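Local atomic coordinates of 2,3-dihydroxybenzoate-AMP ligase (Bacillus subtilis, PDB entry 1MDF), a protein that belongs to the AMP-binding (ANL) enzyme superfamily and pairs a large AMP-binding region with a smaller alpha/beta C-terminal domain. Residues A[215-220]-A[339-344]; A[412-417]-A[427-432]; A[457-462]-A[520-525]. All coordinates share one frame; numbering follows the deposited sequence.

Interaction 1 (A[215-220]-A[339-344]). With SO4 (sulfate ion), chain C.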
ATOM      1  N   VAL A 215     -13.756   3.091  -6.914  1.00 20.66           N
ATOM      2  CA  VAL A 215     -15.049   3.207  -6.262  1.00 21.68           C
ATOM      3  C   VAL A 215     -16.108   2.397  -7.005  1.00 23.44           C
ATOM      4  O   VAL A 215     -16.957   1.746  -6.388  1.00 22.28           O
ATOM      5  CB  VAL A 215     -15.487   4.682  -6.178  1.00 21.79           C
ATOM      6  CG1 VAL A 215     -16.886   4.787  -5.594  1.00 19.78           C
ATOM      7  CG2 VAL A 215     -14.497   5.455  -5.331  1.00 20.05           C
ATOM      8  N   GLU A 216     -16.049   2.432  -8.332  1.00 24.11           N
ATOM      9  CA  GLU A 216     -17.010   1.698  -9.143  1.00 23.93           C
ATOM     10  C   GLU A 216     -16.822   0.194  -8.936  1.00 22.15           C
ATOM     11  O   GLU A 216     -17.778  -0.529  -8.709  1.00 24.42           O
ATOM     12  CB  GLU A 216     -16.847   2.091 -10.618  1.00 23.54           C
ATOM     13  CG  GLU A 216     -16.896   3.608 -10.809  1.00 25.64           C
ATOM     14  CD  GLU A 216     -16.674   4.064 -12.247  1.00 28.80           C
ATOM     15  OE1 GLU A 216     -15.726   3.571 -12.894  1.00 32.19           O
ATOM     16  OE2 GLU A 216     -17.434   4.936 -12.726  1.00 28.46           O
ATOM     17  N   VAL A 217     -15.586  -0.272  -8.984  1.00 21.23           N
ATOM     18  CA  VAL A 217     -15.300  -1.692  -8.797  1.00 20.59           C
ATOM     19  C   VAL A 217     -15.577  -2.215  -7.378  1.00 21.41           C
ATOM     20  O   VAL A 217     -15.918  -3.385  -7.202  1.00 21.26           O
ATOM     21  CB  VAL A 217     -13.833  -1.989  -9.146  1.00 19.32           C
ATOM     22  CG1 VAL A 217     -13.536  -3.475  -8.970  1.00 19.29           C
ATOM     23  CG2 VAL A 217     -13.555  -1.553 -10.562  1.00 17.65           C
ATOM     24  N   CYS A 218     -15.433  -1.352  -6.370  1.00 20.78           N
ATOM     25  CA  CYS A 218     -15.651  -1.759  -4.984  1.00 20.15           C
ATOM     26  C   CYS A 218     -17.007  -1.299  -4.436  1.00 21.84           C
ATOM     27  O   CYS A 218     -17.292  -1.438  -3.241  1.00 20.80           O
ATOM     28  CB  CYS A 218     -14.519  -1.222  -4.107  1.00 20.44           C
ATOM     29  SG  CYS A 218     -12.843  -1.718  -4.625  1.00 17.11           S
ATOM     30  N   TRP A 219     -17.828  -0.753  -5.330  1.00 21.50           N
ATOM     31  CA  TRP A 219     -19.171  -0.269  -5.027  1.00 21.21           C
ATOM     32  C   TRP A 219     -19.310   0.714  -3.871  1.00 21.95           C
ATOM     33  O   TRP A 219     -20.227   0.604  -3.057  1.00 21.47           O
ATOM     34  CB  TRP A 219     -20.110  -1.446  -4.788  1.00 21.60           C
ATOM     35  CG  TRP A 219     -20.099  -2.466  -5.869  1.00 22.42           C
ATOM     36  CD1 TRP A 219     -19.581  -2.330  -7.127  1.00 22.46           C
ATOM     37  CD2 TRP A 219     -20.662  -3.778  -5.807  1.00 21.40           C
ATOM     38  NE1 TRP A 219     -19.788  -3.477  -7.850  1.00 21.71           N
ATOM     39  CE2 TRP A 219     -20.449  -4.384  -7.064  1.00 22.32           C
ATOM     40  CE3 TRP A 219     -21.330  -4.503  -4.810  1.00 20.06           C
ATOM     41  CZ2 TRP A 219     -20.878  -5.683  -7.351  1.00 19.91           C
ATOM     42  CZ3 TRP A 219     -21.755  -5.787  -5.092  1.00 18.97           C
ATOM     43  CH2 TRP A 219     -21.527  -6.367  -6.355  1.00 20.33           C
ATOM     44  N   LEU A 220     -18.418   1.689  -3.797  1.00 21.93           N
ATOM     45  CA  LEU A 220     -18.514   2.672  -2.734  1.00 22.70           C
ATOM     46  C   LEU A 220     -19.575   3.727  -3.079  1.00 22.65           C
ATOM     47  O   LEU A 220     -19.799   4.041  -4.245  1.00 20.78           O
ATOM     48  CB  LEU A 220     -17.163   3.367  -2.514  1.00 21.91           C
ATOM     49  CG  LEU A 220     -15.941   2.502  -2.209  1.00 21.00           C
ATOM     50  CD1 LEU A 220     -14.840   3.405  -1.702  1.00 18.01           C
ATOM     51  CD2 LEU A 220     -16.280   1.426  -1.172  1.00 18.81           C
ATOM     52  N   TYR A 339      -8.423  -5.991  -8.965  1.00 16.62           N
ATOM     53  CA  TYR A 339      -9.389  -6.378  -7.938  1.00 16.25           C
ATOM     54  C   TYR A 339     -10.223  -7.555  -8.382  1.00 18.34           C
ATOM     55  O   TYR A 339     -10.525  -7.690  -9.562  1.00 21.91           O
ATOM     56  CB  TYR A 339     -10.407  -5.283  -7.646  1.00 15.77           C
ATOM     57  CG  TYR A 339      -9.898  -3.943  -7.190  1.00 17.64           C
ATOM     58  CD1 TYR A 339      -9.685  -2.918  -8.104  1.00 15.87           C
ATOM     59  CD2 TYR A 339      -9.747  -3.663  -5.829  1.00 17.36           C
ATOM     60  CE1 TYR A 339      -9.350  -1.642  -7.680  1.00 18.92           C
ATOM     61  CE2 TYR A 339      -9.414  -2.394  -5.395  1.00 18.07           C
ATOM     62  CZ  TYR A 339      -9.220  -1.386  -6.324  1.00 19.13           C
ATOM     63  OH  TYR A 339      -8.916  -0.117  -5.899  1.00 20.18           O
ATOM     64  N   THR A 340     -10.592  -8.421  -7.447  1.00 16.52           N
ATOM     65  CA  THR A 340     -11.502  -9.491  -7.802  1.00 16.18           C
ATOM     66  C   THR A 340     -12.806  -8.716  -7.740  1.00 14.10           C
ATOM     67  O   THR A 340     -12.941  -7.813  -6.927  1.00 12.65           O
ATOM     68  CB  THR A 340     -11.523 -10.635  -6.752  1.00 17.88           C
ATOM     69  OG1 THR A 340     -11.545 -10.089  -5.422  1.00 16.55           O
ATOM     70  CG2 THR A 340     -10.305 -11.543  -6.945  1.00 13.86           C
ATOM     71  N   ARG A 341     -13.757  -9.015  -8.606  1.00 16.24           N
ATOM     72  CA  ARG A 341     -15.010  -8.268  -8.566  1.00 17.46           C
ATOM     73  C   ARG A 341     -15.895  -8.800  -7.447  1.00 17.62           C
ATOM     74  O   ARG A 341     -15.813  -9.972  -7.086  1.00 16.43           O
ATOM     75  CB  ARG A 341     -15.730  -8.342  -9.917  1.00 17.60           C
ATOM     76  CG  ARG A 341     -14.913  -7.754 -11.075  1.00 21.43           C
ATOM     77  CD  ARG A 341     -14.558  -6.302 -10.832  1.00 24.23           C
ATOM     78  NE  ARG A 341     -13.807  -5.688 -11.926  1.00 28.40           N
ATOM     79  CZ  ARG A 341     -12.517  -5.903 -12.176  1.00 31.00           C
ATOM     80  NH1 ARG A 341     -11.818  -6.726 -11.408  1.00 32.69           N
ATOM     81  NH2 ARG A 341     -11.916  -5.282 -13.183  1.00 29.39           N
ATOM     82  N   LEU A 342     -16.719  -7.931  -6.877  1.00 17.78           N
ATOM     83  CA  LEU A 342     -17.598  -8.341  -5.793  1.00 21.28           C
ATOM     84  C   LEU A 342     -18.685  -9.291  -6.310  1.00 23.07           C
ATOM     85  O   LEU A 342     -19.405  -9.911  -5.531  1.00 21.82           O
ATOM     86  CB  LEU A 342     -18.225  -7.101  -5.157  1.00 20.97           C
ATOM     87  CG  LEU A 342     -17.225  -6.017  -4.742  1.00 20.10           C
ATOM     88  CD1 LEU A 342     -17.972  -4.875  -4.094  1.00 17.91           C
ATOM     89  CD2 LEU A 342     -16.184  -6.595  -3.782  1.00 20.29           C
ATOM     90  N   ASP A 343     -18.760  -9.394  -7.637  1.00 26.21           N
ATOM     91  CA  ASP A 343     -19.724 -10.221  -8.367  1.00 28.02           C
ATOM     92  C   ASP A 343     -19.298 -11.676  -8.499  1.00 29.18           C
ATOM     93  O   ASP A 343     -19.926 -12.579  -7.961  1.00 32.68           O
ATOM     94  CB  ASP A 343     -19.912  -9.701  -9.808  1.00 28.93           C
ATOM     95  CG  ASP A 343     -20.867  -8.533  -9.916  1.00 30.01           C
ATOM     96  OD1 ASP A 343     -21.940  -8.690 -10.539  1.00 28.18           O
ATOM     97  OD2 ASP A 343     -20.540  -7.449  -9.397  1.00 34.45           O
ATOM     98  N   ASP A 344     -18.223 -11.886  -9.244  1.00 29.31           N
ATOM     99  CA  ASP A 344     -17.737 -13.220  -9.550  1.00 30.34           C
ATOM    100  C   ASP A 344     -17.737 -14.298  -8.462  1.00 28.57           C
ATOM    101  O   ASP A 344     -17.816 -14.008  -7.270  1.00 26.53           O
ATOM    102  CB  ASP A 344     -16.363 -13.105 -10.219  1.00 31.60           C
ATOM    103  CG  ASP A 344     -15.409 -12.305  -9.416  1.00 32.49           C
ATOM    104  OD1 ASP A 344     -14.520 -11.664 -10.018  1.00 34.04           O
ATOM    105  OD2 ASP A 344     -15.548 -12.329  -8.179  1.00 33.84           O
TER
HETATM  106  S   SO4 C 996     -16.126  -3.923 -14.455  1.00 94.17           S
HETATM  107  O1  SO4 C 996     -15.970  -5.144 -13.642  1.00 93.42           O
HETATM  108  O2  SO4 C 996     -16.952  -4.225 -15.642  1.00 93.63           O
HETATM  109  O3  SO4 C 996     -16.784  -2.870 -13.653  1.00 93.76           O
HETATM  110  O4  SO4 C 996     -14.798  -3.452 -14.888  1.00 94.10           O
HETATM  111  O   HOH W   1     -16.758  -5.670  -8.323  1.00 21.80           O
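Leu-342 lies over one face of the Trp-219 indole. Its CB stands almost above the middle of the six-membered ring, 3.6 Å from the centroid and 13° off the ring normal. This is a CH-pi contact. The next atom, CG, meets the carbonyl O of Val-217. From there the CD1 branch runs on over the same face of the indole and comes within 3.4 Å of Trp-219 CD2, at the junction of the two rings. CD1 also rests against the carbonyl O of Cys-218.

Val-217 fills the other part of the contact. Its CG1 methyl touches Arg-341 CD at 3.5 Å and sits over a face of the guanidinium. The same methyl borders Tyr-339 CB. The arginine chain bends at chi2 (-59°), and its NE donates to O1 of a sulfate ion at 2.8 Å. That sulfate probably comes from the crystallisation liquor, and Arg-213 binds it too. Cys-218 SG lies over the Tyr-339 ring, 4.0 Å from its centroid, as a sulfur-aromatic contact. The tyrosine OH is hydrogen-bonded to Ser-214.

No direct hydrogen bond links the two segments. One water bridges them instead, donating to Val-217 O at 2.7 Å and accepting from Leu-342 N at 2.7 Å. The contact joins the C-terminal end of helix 204-217 to the loop after strand 335-339. That helix ends in a Schellman motif, with Trp-219 at positive phi as the C-prime residue and Leu-220 N bonded to Val-215 O at 3.0 Å.

Interaction 2 (A[412-417]-A[427-432])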
ATOM      1  N   GLY A 412       7.936  -6.264 -11.546  1.00 23.15           N
ATOM      2  CA  GLY A 412       8.799  -7.057 -10.692  1.00 23.38           C
ATOM      3  C   GLY A 412       8.109  -8.261 -10.073  1.00 24.08           C
ATOM      4  O   GLY A 412       8.671  -8.931  -9.209  1.00 22.83           O
ATOM      5  N   ASP A 413       6.879  -8.527 -10.497  1.00 25.79           N
ATOM      6  CA  ASP A 413       6.143  -9.677  -9.997  1.00 26.87           C
ATOM      7  C   ASP A 413       6.220 -10.757 -11.066  1.00 28.67           C
ATOM      8  O   ASP A 413       6.520 -10.476 -12.226  1.00 30.22           O
ATOM      9  CB  ASP A 413       4.671  -9.345  -9.756  1.00 25.32           C
ATOM     10  CG  ASP A 413       4.477  -8.161  -8.835  1.00 25.93           C
ATOM     11  OD1 ASP A 413       4.212  -7.054  -9.343  1.00 25.39           O
ATOM     12  OD2 ASP A 413       4.591  -8.334  -7.604  1.00 27.65           O
ATOM     13  N   ILE A 414       5.970 -11.993 -10.660  1.00 28.78           N
ATOM     14  CA  ILE A 414       5.960 -13.124 -11.568  1.00 27.56           C
ATOM     15  C   ILE A 414       4.532 -13.617 -11.490  1.00 27.65           C
ATOM     16  O   ILE A 414       4.038 -13.948 -10.413  1.00 27.76           O
ATOM     17  CB  ILE A 414       6.949 -14.213 -11.115  1.00 28.16           C
ATOM     18  CG1 ILE A 414       8.365 -13.792 -11.521  1.00 29.20           C
ATOM     19  CG2 ILE A 414       6.577 -15.561 -11.710  1.00 24.07           C
ATOM     20  CD1 ILE A 414       9.444 -14.617 -10.907  1.00 30.15           C
ATOM     21  N   VAL A 415       3.858 -13.637 -12.631  1.00 27.75           N
ATOM     22  CA  VAL A 415       2.469 -14.048 -12.667  1.00 28.36           C
ATOM     23  C   VAL A 415       2.146 -14.830 -13.926  1.00 30.16           C
ATOM     24  O   VAL A 415       3.001 -15.049 -14.789  1.00 28.96           O
ATOM     25  CB  VAL A 415       1.529 -12.811 -12.631  1.00 28.98           C
ATOM     26  CG1 VAL A 415       2.034 -11.794 -11.613  1.00 28.39           C
ATOM     27  CG2 VAL A 415       1.450 -12.171 -14.015  1.00 27.01           C
ATOM     28  N   ARG A 416       0.886 -15.243 -14.009  1.00 31.24           N
ATOM     29  CA  ARG A 416       0.368 -15.971 -15.148  1.00 33.08           C
ATOM     30  C   ARG A 416      -1.032 -15.416 -15.317  1.00 34.77           C
ATOM     31  O   ARG A 416      -1.800 -15.346 -14.356  1.00 34.38           O
ATOM     32  CB  ARG A 416       0.301 -17.483 -14.878  1.00 34.79           C
ATOM     33  CG  ARG A 416      -0.856 -17.949 -13.990  1.00 35.84           C
ATOM     34  CD  ARG A 416      -1.113 -19.435 -14.184  1.00 38.66           C
ATOM     35  NE  ARG A 416      -2.437 -19.872 -13.724  1.00 40.25           N
ATOM     36  CZ  ARG A 416      -2.744 -20.154 -12.461  1.00 40.43           C
ATOM     37  NH1 ARG A 416      -1.821 -20.042 -11.515  1.00 41.46           N
ATOM     38  NH2 ARG A 416      -3.965 -20.568 -12.146  1.00 39.56           N
ATOM     39  N   LEU A 417      -1.357 -14.993 -16.530  1.00 35.80           N
ATOM     40  CA  LEU A 417      -2.677 -14.458 -16.773  1.00 37.06           C
ATOM     41  C   LEU A 417      -3.623 -15.624 -16.889  1.00 38.74           C
ATOM     42  O   LEU A 417      -3.267 -16.675 -17.416  1.00 39.48           O
ATOM     43  CB  LEU A 417      -2.701 -13.631 -18.058  1.00 36.07           C
ATOM     44  CG  LEU A 417      -1.886 -12.341 -17.983  1.00 36.47           C
ATOM     45  CD1 LEU A 417      -1.919 -11.630 -19.318  1.00 36.86           C
ATOM     46  CD2 LEU A 417      -2.448 -11.447 -16.889  1.00 37.01           C
ATOM     47  N   GLY A 427       4.534 -14.635  -7.018  1.00 24.30           N
ATOM     48  CA  GLY A 427       5.403 -14.029  -6.028  1.00 25.50           C
ATOM     49  C   GLY A 427       6.359 -13.059  -6.696  1.00 27.03           C
ATOM     50  O   GLY A 427       6.497 -13.057  -7.924  1.00 28.22           O
ATOM     51  N   ARG A 428       7.019 -12.221  -5.905  1.00 25.74           N
ATOM     52  CA  ARG A 428       7.963 -11.274  -6.473  1.00 25.55           C
ATOM     53  C   ARG A 428       9.163 -11.993  -7.074  1.00 25.53           C
ATOM     54  O   ARG A 428       9.576 -13.051  -6.591  1.00 25.66           O
ATOM     55  CB  ARG A 428       8.447 -10.291  -5.415  1.00 23.74           C
ATOM     56  CG  ARG A 428       7.371  -9.394  -4.878  1.00 22.22           C
ATOM     57  CD  ARG A 428       7.972  -8.107  -4.384  1.00 23.35           C
ATOM     58  NE  ARG A 428       8.506  -7.282  -5.466  1.00 22.47           N
ATOM     59  CZ  ARG A 428       7.762  -6.748  -6.432  1.00 23.72           C
ATOM     60  NH1 ARG A 428       6.453  -6.961  -6.453  1.00 24.31           N
ATOM     61  NH2 ARG A 428       8.316  -5.974  -7.359  1.00 21.63           N
ATOM     62  N   ALA A 429       9.717 -11.409  -8.130  1.00 25.89           N
ATOM     63  CA  ALA A 429      10.878 -11.978  -8.797  1.00 26.84           C
ATOM     64  C   ALA A 429      11.995 -12.188  -7.787  1.00 27.39           C
ATOM     65  O   ALA A 429      12.639 -13.240  -7.768  1.00 27.49           O
ATOM     66  CB  ALA A 429      11.352 -11.051  -9.910  1.00 25.62           C
ATOM     67  N   LYS A 430      12.217 -11.187  -6.943  1.00 27.71           N
ATOM     68  CA  LYS A 430      13.272 -11.254  -5.938  1.00 29.11           C
ATOM     69  C   LYS A 430      13.069 -12.355  -4.903  1.00 29.09           C
ATOM     70  O   LYS A 430      14.028 -12.829  -4.291  1.00 29.10           O
ATOM     71  CB  LYS A 430      13.401  -9.906  -5.221  1.00 31.18           C
ATOM     72  CG  LYS A 430      14.610  -9.071  -5.634  1.00 35.06           C
ATOM     73  CD  LYS A 430      14.595  -8.679  -7.121  1.00 39.15           C
ATOM     74  CE  LYS A 430      13.406  -7.786  -7.490  1.00 39.72           C
ATOM     75  NZ  LYS A 430      13.272  -6.569  -6.626  1.00 41.74           N
ATOM     76  N   ASP A 431      11.822 -12.763  -4.703  1.00 27.85           N
ATOM     77  CA  ASP A 431      11.517 -13.786  -3.715  1.00 26.56           C
ATOM     78  C   ASP A 431      11.472 -15.186  -4.309  1.00 27.62           C
ATOM     79  O   ASP A 431      11.210 -16.162  -3.610  1.00 28.14           O
ATOM     80  CB  ASP A 431      10.196 -13.459  -3.029  1.00 25.53           C
ATOM     81  CG  ASP A 431      10.246 -12.150  -2.261  1.00 23.75           C
ATOM     82  OD1 ASP A 431       9.174 -11.694  -1.811  1.00 23.09           O
ATOM     83  OD2 ASP A 431      11.351 -11.582  -2.099  1.00 22.54           O
ATOM     84  N   GLN A 432      11.720 -15.284  -5.608  1.00 28.00           N
ATOM     85  CA  GLN A 432      11.750 -16.573  -6.275  1.00 28.37           C
ATOM     86  C   GLN A 432      12.967 -17.277  -5.674  1.00 27.94           C
ATOM     87  O   GLN A 432      13.925 -16.618  -5.279  1.00 27.58           O
ATOM     88  CB  GLN A 432      11.936 -16.363  -7.780  1.00 30.99           C
ATOM     89  CG  GLN A 432      11.820 -17.623  -8.631  1.00 33.71           C
ATOM     90  CD  GLN A 432      12.083 -17.340 -10.105  1.00 34.55           C
ATOM     91  OE1 GLN A 432      11.311 -16.644 -10.761  1.00 34.79           O
ATOM     92  NE2 GLN A 432      13.182 -17.882 -10.629  1.00 34.06           N
TER
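Asp-413 and Arg-428 face each other as an antiparallel non-hydrogen-bonded pair, with their CA atoms 4.3 Å apart, and Ile-414 and Gly-427 form the next, hydrogen-bonded pair. The two segments belong to a beta hairpin, strands 409-417 and 423-428, at one edge of a four-stranded antiparallel sheet. Ile-414 N donates to Gly-427 O at 3.0 Å. The return bond, Gly-427 N to Ile-414 O, is weak. Past the paired residues the second segment leaves the strand in a turn, where Asp-431 N bonds back to Arg-428 O. The hairpin still holds there, because Ala-429 N donates to Gly-412 O at 2.9 Å in an almost straight bond (176°).

The side chains of Asp-413 and Arg-428 diverge at their bases and meet again at their ends. The arginine chain bends at chi3 (68°), and NH1 reaches Asp-413 OD2 at 2.6 Å in a salt bridge. The carboxylate and guanidinium planes are nearly perpendicular, and one oxygen, OD2, meets one nitrogen, NH1. Thr-411 supports both partners. Its OG1 is hydrogen-bonded to Asp-413 OD1, and its carbonyl O accepts from Arg-428 NH2. Ile-414 CD1 packs against Ala-429, 4.2 Å from its CB. Gly-412, without a side chain, lies against the guanidinium: its carbonyl O is over one face, 3.5 Å from Arg-428 NH2.

Interaction 3 (A[457-462]-A[520-525]); sequences DAAMVS and VSKKAL
Val-461 and Lys-522 meet at the tight end of this contact. The CG2 methyl of Val-461 presses against the first turn of the helix, 3.4 Å from Lys-522 O and 3.7 Å from Lys-522 CB. Ala-459 is on the same side of the strand. Its CB touches Leu-525 CD1 at 3.7 Å. With CG anti to the carbonyl carbon (chi1 -70°) and an extended second torsion (chi2 172°), the leucine sets CD1 against the alanine. Leu-525 also touches Phe-475 of the adjoining strand.

The segments are the edge strand 455-465 of a three-stranded sheet and the start of helix 522-533, which packs on that sheet in the alpha/beta C-terminal domain. Ser-521 takes the N-cap position, and Leu-525 N bonds to its carbonyl O at 3.2 Å. Met-460 points away from this helix and packs on helix 442-449 instead.

The contact is looser at Val-520 and along the outer part of the Lys-522 chain. Val-520 CG1 stays 4.3 Å from Ala-459 CB. The extended Lys-522 chain runs antiparallel to the Val-461 side chain, and its far end brings CE to 4.4 Å from Ala-459 CB. NZ lies 3.8 Å from Met-460 O and forms a salt bridge with Glu-446, whose OE1 also accepts a hydrogen bond from Met-460 N.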
ATOM      1  N   ASP A 457       1.155 -19.060  10.392  1.00 24.77           N
ATOM      2  CA  ASP A 457       1.626 -18.439   9.160  1.00 25.30           C
ATOM      3  C   ASP A 457       2.954 -19.065   8.759  1.00 24.46           C
ATOM      4  O   ASP A 457       3.622 -19.693   9.584  1.00 24.42           O
ATOM      5  CB  ASP A 457       1.810 -16.932   9.335  1.00 24.63           C
ATOM      6  CG  ASP A 457       1.580 -16.169   8.044  1.00 25.04           C
ATOM      7  OD1 ASP A 457       1.722 -16.774   6.963  1.00 25.23           O
ATOM      8  OD2 ASP A 457       1.261 -14.964   8.110  1.00 24.85           O
ATOM      9  N   ALA A 458       3.332 -18.888   7.497  1.00 22.82           N
ATOM     10  CA  ALA A 458       4.580 -19.446   6.989  1.00 20.36           C
ATOM     11  C   ALA A 458       5.126 -18.607   5.858  1.00 19.16           C
ATOM     12  O   ALA A 458       4.394 -18.246   4.945  1.00 19.09           O
ATOM     13  CB  ALA A 458       4.345 -20.859   6.501  1.00 20.30           C
ATOM     14  N   ALA A 459       6.416 -18.310   5.912  1.00 20.55           N
ATOM     15  CA  ALA A 459       7.064 -17.510   4.870  1.00 20.72           C
ATOM     16  C   ALA A 459       8.388 -18.165   4.495  1.00 20.93           C
ATOM     17  O   ALA A 459       9.330 -18.183   5.291  1.00 20.69           O
ATOM     18  CB  ALA A 459       7.294 -16.082   5.365  1.00 17.47           C
ATOM     19  N   MET A 460       8.446 -18.724   3.289  1.00 22.26           N
ATOM     20  CA  MET A 460       9.652 -19.400   2.821  1.00 22.82           C
ATOM     21  C   MET A 460      10.553 -18.453   2.036  1.00 23.21           C
ATOM     22  O   MET A 460      10.090 -17.690   1.184  1.00 22.74           O
ATOM     23  CB  MET A 460       9.281 -20.612   1.968  1.00 22.73           C
ATOM     24  CG  MET A 460      10.476 -21.454   1.546  1.00 24.07           C
ATOM     25  SD  MET A 460       9.992 -23.020   0.791  1.00 27.93           S
ATOM     26  CE  MET A 460       9.278 -22.451  -0.713  1.00 26.89           C
ATOM     27  N   VAL A 461      11.849 -18.513   2.329  1.00 23.15           N
ATOM     28  CA  VAL A 461      12.806 -17.638   1.680  1.00 22.55           C
ATOM     29  C   VAL A 461      14.058 -18.392   1.227  1.00 23.71           C
ATOM     30  O   VAL A 461      14.197 -19.595   1.449  1.00 22.91           O
ATOM     31  CB  VAL A 461      13.158 -16.471   2.646  1.00 23.16           C
ATOM     32  CG1 VAL A 461      14.532 -16.658   3.259  1.00 22.67           C
ATOM     33  CG2 VAL A 461      13.029 -15.156   1.925  1.00 22.76           C
ATOM     34  N   SER A 462      14.972 -17.691   0.577  1.00 25.17           N
ATOM     35  CA  SER A 462      16.177 -18.335   0.093  1.00 26.81           C
ATOM     36  C   SER A 462      17.390 -18.092   0.974  1.00 27.42           C
ATOM     37  O   SER A 462      17.505 -17.056   1.625  1.00 27.83           O
ATOM     38  CB  SER A 462      16.500 -17.844  -1.317  1.00 27.96           C
ATOM     39  OG  SER A 462      17.012 -16.523  -1.275  1.00 31.15           O
ATOM     40  N   VAL A 520       4.989  -8.985   5.045  1.00 26.86           N
ATOM     41  CA  VAL A 520       6.214  -9.656   5.435  1.00 26.35           C
ATOM     42  C   VAL A 520       7.388  -9.172   4.614  1.00 26.18           C
ATOM     43  O   VAL A 520       7.287  -9.040   3.396  1.00 27.23           O
ATOM     44  CB  VAL A 520       6.094 -11.177   5.266  1.00 26.81           C
ATOM     45  CG1 VAL A 520       7.461 -11.819   5.374  1.00 28.30           C
ATOM     46  CG2 VAL A 520       5.181 -11.741   6.332  1.00 27.47           C
ATOM     47  N   SER A 521       8.500  -8.903   5.292  1.00 26.82           N
ATOM     48  CA  SER A 521       9.714  -8.449   4.622  1.00 25.92           C
ATOM     49  C   SER A 521      10.628  -9.644   4.386  1.00 26.69           C
ATOM     50  O   SER A 521      11.410 -10.033   5.256  1.00 27.26           O
ATOM     51  CB  SER A 521      10.442  -7.413   5.470  1.00 23.46           C
ATOM     52  OG  SER A 521      11.637  -6.990   4.826  1.00 24.77           O
ATOM     53  N   LYS A 522      10.533 -10.233   3.205  1.00 26.80           N
ATOM     54  CA  LYS A 522      11.365 -11.387   2.924  1.00 26.55           C
ATOM     55  C   LYS A 522      12.835 -11.024   2.772  1.00 26.21           C
ATOM     56  O   LYS A 522      13.692 -11.904   2.780  1.00 27.74           O
ATOM     57  CB  LYS A 522      10.835 -12.136   1.699  1.00 23.82           C
ATOM     58  CG  LYS A 522       9.512 -12.797   1.990  1.00 22.02           C
ATOM     59  CD  LYS A 522       9.046 -13.719   0.889  1.00 22.25           C
ATOM     60  CE  LYS A 522       7.740 -14.379   1.295  1.00 23.60           C
ATOM     61  NZ  LYS A 522       7.230 -15.323   0.263  1.00 28.67           N
ATOM     62  N   LYS A 523      13.136  -9.737   2.645  1.00 26.05           N
ATOM     63  CA  LYS A 523      14.532  -9.321   2.539  1.00 26.32           C
ATOM     64  C   LYS A 523      15.172  -9.442   3.920  1.00 25.05           C
ATOM     65  O   LYS A 523      16.365  -9.709   4.043  1.00 24.62           O
ATOM     66  CB  LYS A 523      14.658  -7.870   2.068  1.00 28.64           C
ATOM     67  CG  LYS A 523      16.108  -7.408   2.020  1.00 32.91           C
ATOM     68  CD  LYS A 523      16.262  -5.898   1.912  1.00 36.39           C
ATOM     69  CE  LYS A 523      17.733  -5.516   2.068  1.00 38.48           C
ATOM     70  NZ  LYS A 523      17.998  -4.061   1.894  1.00 39.49           N
ATOM     71  N   ALA A 524      14.363  -9.238   4.956  1.00 23.62           N
ATOM     72  CA  ALA A 524      14.838  -9.322   6.329  1.00 23.06           C
ATOM     73  C   ALA A 524      14.991 -10.785   6.694  1.00 23.25           C
ATOM     74  O   ALA A 524      16.003 -11.184   7.268  1.00 24.31           O
ATOM     75  CB  ALA A 524      13.857  -8.636   7.280  1.00 20.04           C
ATOM     76  N   LEU A 525      13.981 -11.582   6.369  1.00 23.92           N
ATOM     77  CA  LEU A 525      14.046 -13.007   6.646  1.00 25.42           C
ATOM     78  C   LEU A 525      15.284 -13.588   5.962  1.00 26.16           C
ATOM     79  O   LEU A 525      15.989 -14.399   6.556  1.00 28.89           O
ATOM     80  CB  LEU A 525      12.782 -13.724   6.153  1.00 23.91           C
ATOM     81  CG  LEU A 525      11.480 -13.445   6.915  1.00 24.93           C
ATOM     82  CD1 LEU A 525      10.302 -14.083   6.178  1.00 24.39           C
ATOM     83  CD2 LEU A 525      11.582 -13.989   8.328  1.00 21.09           C
TER

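In the fold
Interactions 2 and 3 are neighbours, with centres about 15 Å apart. They touch where Asp-431 OD1 packs on Lys-522 CD at 3.4 Å, and Asp-431 also forms a salt bridge with Arg-526 of helix 522-533. Interaction 1 stands apart, about 24 Å and 30 Å between centres from interactions 2 and 3. No two contacts share a strand or helix. Interaction 3 is buried and mainly apolar, a helix on a sheet. Interactions 1 and 2 are partly buried. Interaction 2 depends on backbone hydrogen bonds and a salt bridge within a hairpin. Interaction 1 joins a helix end to a loop through rings, methyls and a bridging water.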